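Local coordinates for Lin1944 protein (Listeria innocua, PDB 3D7L) that is a member of the short-chain dehydrogenase/reductase family and probably acts as an oxidoreductase, although its substrate and reaction are not established, at residues Ser17-Lys20 / Glu21-Lys25. Numbering follows the deposited sequence.
Sequences SAVK and ERLEK
Val19 lays its CG1 methyl against Leu23, one helical turn further on; CG1 lies 3.5 Å from CD1 of Leu23, and the two side chains run alongside each other in the same direction. The torsion of Val19 (chi1 174°) sets CG1 opposite the backbone N, on the carbonyl side, which carries this methyl forward along the helix to its neighbour. Both residues are buried on the face of helix 14-23 turned to the parallel sheet: Val19 rests on Leu8 and Leu23 on Ile6 of strand 5-9, while Val19 also touches Phe186 of helix 179-191. The same two residues are also joined through the backbone, by an almost straight bond of 3.0 Å from Leu23 N to Val19 O. The flanking i to i+4 bonds, Glu21 N to Ser17 O and Glu24 N to Lys20 O, continue the pattern, whereas Arg22 N to Ala18 O is weak at 3.4 Å. A second side-chain pair, also four residues apart, joins Lys20 and Glu24. The lysine chain is extended as far as CE and then turns at its last torsion (chi4 -69°), bringing NZ within 2.6 Å of Glu24 OE1 in a salt bridge. NZ approaches from above the carboxylate, 69° out of its plane. Arg22 points its charged end away from this pair, and its NE forms a salt bridge with Glu187 of helix 179-191. The turn belongs to the first beta-alpha-beta unit of the Rossmann fold, strand 5-9, helix 14-23 and strand 28-33. Its chemistry implies an amphipathic helix: aliphatic side chains face the sheet, and the Lys20-Glu24 ion pair lies on a more exposed side, where it probably adds modestly to the i to i+4 contact between the two residues.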
ATOM      1  N   SER D  17     -21.895  10.617   0.989  1.00 31.55           N
ATOM      2  CA  SER D  17     -23.269  11.060   0.944  1.00 31.76           C
ATOM      3  C   SER D  17     -23.851  10.890  -0.459  1.00 31.37           C
ATOM      4  O   SER D  17     -25.038  10.593  -0.606  1.00 30.47           O
ATOM      5  CB  SER D  17     -23.393  12.487   1.462  1.00 32.26           C
ATOM      6  OG  SER D  17     -22.633  13.376   0.665  1.00 35.81           O
ATOM      7  N   ALA D  18     -23.004  11.037  -1.486  1.00 31.10           N
ATOM      8  CA  ALA D  18     -23.399  10.661  -2.853  1.00 30.76           C
ATOM      9  C   ALA D  18     -23.625   9.152  -2.968  1.00 30.37           C
ATOM     10  O   ALA D  18     -24.519   8.717  -3.691  1.00 30.34           O
ATOM     11  CB  ALA D  18     -22.372  11.111  -3.865  1.00 30.85           C
ATOM     12  N   VAL D  19     -22.820   8.367  -2.254  1.00 29.64           N
ATOM     13  CA  VAL D  19     -22.962   6.905  -2.258  1.00 29.60           C
ATOM     14  C   VAL D  19     -24.279   6.516  -1.605  1.00 29.83           C
ATOM     15  O   VAL D  19     -25.072   5.789  -2.200  1.00 30.20           O
ATOM     16  CB  VAL D  19     -21.733   6.162  -1.628  1.00 29.71           C
ATOM     17  CG1 VAL D  19     -21.981   4.650  -1.519  1.00 28.48           C
ATOM     18  CG2 VAL D  19     -20.462   6.412  -2.480  1.00 28.87           C
ATOM     19  N   LYS D  20     -24.526   7.051  -0.416  1.00 30.08           N
ATOM     20  CA  LYS D  20     -25.777   6.844   0.303  1.00 30.15           C
ATOM     21  C   LYS D  20     -26.999   7.103  -0.600  1.00 30.94           C
ATOM     22  O   LYS D  20     -27.938   6.310  -0.627  1.00 29.83           O
ATOM     23  CB  LYS D  20     -25.823   7.742   1.544  1.00 29.89           C
ATOM     24  CG  LYS D  20     -26.963   7.429   2.555  1.00 29.80           C
ATOM     25  CD  LYS D  20     -26.966   8.483   3.657  1.00 30.88           C
ATOM     26  CE  LYS D  20     -28.150   8.330   4.617  1.00 34.61           C
ATOM     27  NZ  LYS D  20     -29.447   8.663   3.953  1.00 36.02           N
ATOM     28  N   GLU D  21     -26.966   8.207  -1.341  1.00 31.79           N
ATOM     29  CA  GLU D  21     -28.082   8.591  -2.190  1.00 33.30           C
ATOM     30  C   GLU D  21     -28.457   7.562  -3.247  1.00 33.50           C
ATOM     31  O   GLU D  21     -29.648   7.333  -3.501  1.00 34.18           O
ATOM     32  CB  GLU D  21     -27.825   9.942  -2.830  1.00 33.16           C
ATOM     33  CG  GLU D  21     -29.101  10.655  -3.223  1.00 38.00           C
ATOM     34  CD  GLU D  21     -28.920  12.160  -3.427  1.00 43.31           C
ATOM     35  OE1 GLU D  21     -29.946  12.844  -3.677  1.00 45.59           O
ATOM     36  OE2 GLU D  21     -27.771  12.656  -3.332  1.00 45.17           O
ATOM     37  N   ARG D  22     -27.452   6.966  -3.884  1.00 33.54           N
ATOM     38  CA  ARG D  22     -27.691   5.882  -4.840  1.00 34.03           C
ATOM     39  C   ARG D  22     -28.187   4.615  -4.146  1.00 33.25           C
ATOM     40  O   ARG D  22     -29.259   4.126  -4.476  1.00 33.24           O
ATOM     41  CB  ARG D  22     -26.437   5.566  -5.675  1.00 34.00           C
ATOM     42  CG  ARG D  22     -26.141   6.580  -6.756  1.00 36.94           C
ATOM     43  CD  ARG D  22     -25.393   5.964  -7.946  1.00 37.61           C
ATOM     44  NE  ARG D  22     -26.301   5.202  -8.796  1.00 38.72           N
ATOM     45  CZ  ARG D  22     -27.076   5.714  -9.751  1.00 40.38           C
ATOM     46  NH1 ARG D  22     -27.074   7.020 -10.012  1.00 40.37           N
ATOM     47  NH2 ARG D  22     -27.869   4.908 -10.449  1.00 40.21           N
ATOM     48  N   LEU D  23     -27.404   4.105  -3.189  1.00 32.87           N
ATOM     49  CA  LEU D  23     -27.678   2.813  -2.532  1.00 32.53           C
ATOM     50  C   LEU D  23     -28.990   2.763  -1.727  1.00 33.09           C
ATOM     51  O   LEU D  23     -29.621   1.703  -1.619  1.00 33.04           O
ATOM     52  CB  LEU D  23     -26.486   2.385  -1.661  1.00 32.36           C
ATOM     53  CG  LEU D  23     -25.079   2.371  -2.297  1.00 30.11           C
ATOM     54  CD1 LEU D  23     -24.035   1.820  -1.323  1.00 31.70           C
ATOM     55  CD2 LEU D  23     -25.032   1.595  -3.601  1.00 29.82           C
ATOM     56  N   GLU D  24     -29.392   3.909  -1.184  1.00 32.97           N
ATOM     57  CA  GLU D  24     -30.672   4.078  -0.500  1.00 34.11           C
ATOM     58  C   GLU D  24     -31.888   3.610  -1.302  1.00 33.81           C
ATOM     59  O   GLU D  24     -32.843   3.100  -0.724  1.00 33.12           O
ATOM     60  CB  GLU D  24     -30.929   5.556  -0.250  1.00 34.21           C
ATOM     61  CG  GLU D  24     -30.415   6.075   1.015  1.00 36.94           C
ATOM     62  CD  GLU D  24     -30.929   7.463   1.274  1.00 39.67           C
ATOM     63  OE1 GLU D  24     -31.357   7.676   2.419  1.00 42.74           O
ATOM     64  OE2 GLU D  24     -30.934   8.320   0.350  1.00 39.42           O
ATOM     65  N   LYS D  25     -31.866   3.865  -2.609  1.00 33.70           N
ATOM     66  CA  LYS D  25     -32.993   3.577  -3.497  1.00 34.40           C
ATOM     67  C   LYS D  25     -33.248   2.075  -3.608  1.00 34.36           C
ATOM     68  O   LYS D  25     -34.355   1.650  -3.952  1.00 33.32           O
ATOM     69  CB  LYS D  25     -32.707   4.091  -4.911  1.00 34.96           C
ATOM     70  CG  LYS D  25     -32.112   5.471  -5.031  1.00 36.96           C
ATOM     71  CD  LYS D  25     -33.174   6.531  -5.087  1.00 39.52           C
ATOM     72  CE  LYS D  25     -32.866   7.511  -6.207  1.00 40.53           C
ATOM     73  NZ  LYS D  25     -31.823   8.457  -5.796  1.00 42.13           N
TER